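Local coordinates for ATP-dependent Clp endopeptidase (Clostridium difficile, PDB 3FES), which probably acts as the ATP-driven chaperone that unfolds proteins and feeds them to the Clp protease, at residues 59-62 against 63-67. Numbering follows the deposited sequence.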
ATOM      1  N   GLU A  59       9.078   4.020   7.767  1.00 33.76           N
ATOM      2  CA  GLU A  59       8.540   2.737   8.185  1.00 35.48           C
ATOM      3  C   GLU A  59       8.143   2.722   9.671  1.00 35.27           C
ATOM      4  O   GLU A  59       7.082   2.196  10.031  1.00 35.24           O
ATOM      5  CB  GLU A  59       9.560   1.632   7.951  1.00 36.42           C
ATOM      6  CG  GLU A  59      10.137   1.591   6.584  1.00 39.31           C
ATOM      7  CD  GLU A  59      11.042   0.396   6.434  1.00 45.12           C
ATOM      8  OE1 GLU A  59      11.063  -0.435   7.377  1.00 47.24           O
ATOM      9  OE2 GLU A  59      11.720   0.283   5.381  1.00 47.62           O
ATOM     10  N   ALA A  60       9.000   3.294  10.527  1.00 34.89           N
ATOM     11  CA  ALA A  60       8.747   3.347  11.965  1.00 34.35           C
ATOM     12  C   ALA A  60       7.467   4.106  12.288  1.00 34.30           C
ATOM     13  O   ALA A  60       6.676   3.651  13.113  1.00 35.38           O
ATOM     14  CB  ALA A  60       9.954   3.954  12.722  1.00 34.33           C
ATOM     15  N   TYR A  61       7.237   5.236  11.622  1.00 33.10           N
ATOM     16  CA  TYR A  61       6.003   5.993  11.856  1.00 32.72           C
ATOM     17  C   TYR A  61       4.757   5.181  11.486  1.00 32.68           C
ATOM     18  O   TYR A  61       3.820   5.060  12.280  1.00 32.86           O
ATOM     19  CB  TYR A  61       6.001   7.316  11.100  1.00 32.81           C
ATOM     20  CG  TYR A  61       4.681   8.047  11.186  1.00 33.21           C
ATOM     21  CD1 TYR A  61       4.431   8.964  12.210  1.00 34.51           C
ATOM     22  CD2 TYR A  61       3.671   7.810  10.259  1.00 34.61           C
ATOM     23  CE1 TYR A  61       3.204   9.637  12.295  1.00 35.79           C
ATOM     24  CE2 TYR A  61       2.438   8.478  10.331  1.00 33.70           C
ATOM     25  CZ  TYR A  61       2.212   9.382  11.343  1.00 35.58           C
ATOM     26  OH  TYR A  61       1.001  10.038  11.409  1.00 35.01           O
ATOM     27  N   LEU A  62       4.745   4.631  10.279  1.00 32.84           N
ATOM     28  CA  LEU A  62       3.581   3.852   9.824  1.00 32.93           C
ATOM     29  C   LEU A  62       3.263   2.665  10.718  1.00 32.65           C
ATOM     30  O   LEU A  62       2.113   2.457  11.114  1.00 31.98           O
ATOM     31  CB  LEU A  62       3.796   3.361   8.399  1.00 32.91           C
ATOM     32  CG  LEU A  62       3.686   4.366   7.264  1.00 35.99           C
ATOM     33  CD1 LEU A  62       3.777   3.553   5.944  1.00 36.21           C
ATOM     34  CD2 LEU A  62       2.361   5.128   7.348  1.00 35.04           C
ATOM     35  N   GLU A  63       4.289   1.874  11.003  1.00 32.96           N
ATOM     36  CA  GLU A  63       4.187   0.791  11.971  1.00 33.73           C
ATOM     37  C   GLU A  63       3.641   1.208  13.324  1.00 33.17           C
ATOM     38  O   GLU A  63       2.744   0.548  13.852  1.00 33.90           O
ATOM     39  CB  GLU A  63       5.530   0.147  12.187  1.00 34.60           C
ATOM     40  CG  GLU A  63       5.678  -1.136  11.486  1.00 38.22           C
ATOM     41  CD  GLU A  63       6.934  -1.847  11.895  1.00 44.92           C
ATOM     42  OE1 GLU A  63       6.853  -3.077  12.119  1.00 46.36           O
ATOM     43  OE2 GLU A  63       7.999  -1.177  11.997  1.00 46.36           O
ATOM     44  N   GLY A  64       4.178   2.289  13.889  1.00 33.05           N
ATOM     45  CA  GLY A  64       3.686   2.811  15.172  1.00 31.84           C
ATOM     46  C   GLY A  64       2.204   3.148  15.126  1.00 31.67           C
ATOM     47  O   GLY A  64       1.454   2.811  16.047  1.00 30.75           O
ATOM     48  N   LYS A  65       1.781   3.821  14.049  1.00 31.61           N
ATOM     49  CA  LYS A  65       0.373   4.206  13.879  1.00 31.38           C
ATOM     50  C   LYS A  65      -0.541   2.992  13.727  1.00 30.56           C
ATOM     51  O   LYS A  65      -1.663   2.977  14.245  1.00 29.78           O
ATOM     52  CB  LYS A  65       0.189   5.149  12.683  1.00 32.31           C
ATOM     53  CG  LYS A  65       0.719   6.583  12.886  1.00 34.49           C
ATOM     54  CD  LYS A  65       0.193   7.279  14.164  1.00 37.36           C
ATOM     55  CE  LYS A  65      -1.340   7.192  14.286  1.00 40.41           C
ATOM     56  NZ  LYS A  65      -1.844   7.784  15.561  1.00 44.53           N
ATOM     57  N   ILE A  66      -0.042   1.973  13.035  1.00 29.57           N
ATOM     58  CA  ILE A  66      -0.790   0.748  12.852  1.00 29.13           C
ATOM     59  C   ILE A  66      -0.997   0.092  14.212  1.00 29.13           C
ATOM     60  O   ILE A  66      -2.122  -0.260  14.557  1.00 28.60           O
ATOM     61  CB  ILE A  66      -0.083  -0.210  11.874  1.00 28.51           C
ATOM     62  CG1 ILE A  66      -0.175   0.348  10.448  1.00 27.94           C
ATOM     63  CG2 ILE A  66      -0.717  -1.619  11.936  1.00 28.92           C
ATOM     64  CD1 ILE A  66       0.698  -0.486   9.422  1.00 25.18           C
ATOM     65  N   VAL A  67       0.086  -0.029  14.984  1.00 29.38           N
ATOM     66  CA  VAL A  67       0.003  -0.563  16.350  1.00 29.94           C
ATOM     67  C   VAL A  67      -0.925   0.271  17.256  1.00 31.05           C
ATOM     68  O   VAL A  67      -1.772  -0.296  17.955  1.00 30.18           O
ATOM     69  CB  VAL A  67       1.398  -0.823  16.974  1.00 30.48           C
ATOM     70  CG1 VAL A  67       1.282  -1.274  18.494  1.00 28.98           C
ATOM     71  CG2 VAL A  67       2.129  -1.894  16.169  1.00 29.85           C
TER
HETATM   72  O   HOH W   1      10.031  -0.362  10.683  1.00 63.92           O
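One face of the Tyr-61 ring carries the side chain of Lys-65, one helical turn on. The touching atom is CG of Lys-65, 3.8 Å from the centroid of the Tyr-61 ring. It sits over the face but toward the rim, on the hydroxyl side, with CZ of Tyr-61 3.5 Å from CG of Lys-65. This is a CH-pi contact. The Tyr-61 ring leaves the backbone with CG anti to N (chi1 173°), which carries it along the helix toward Lys-65. The lysine chain bends at chi2 and chi3, and its CD also passes near the phenol oxygen. Tyr-128 of helix 120-129 touches Tyr-61 and makes a cation-pi contact with Lys-65.

The two segments are successive turns of helix 59-70, in the mostly helical Clp amino-terminal domain. Four i to i+4 backbone bonds join them. Glu-63 N donates to Glu-59 O at 3.0 Å. Ile-66 N donates to Leu-62 O at 2.9 Å in a less straight bond (153°). CG1 of Ile-66 also lies 3.2 Å from that Leu-62 oxygen. Leu-62 and Ile-66 are buried, and both touch Ile-125 of helix 120-129.

A water lies between Glu-59 and Glu-63. It donates to OE2 of Glu-63 at 2.6 Å and only weakly to OE1 of Glu-59. The carboxylate oxygens OE1 of Glu-59 and OE2 of Glu-63 stay 5.6 Å apart; if both groups are ionised, the water may ease their repulsion a little.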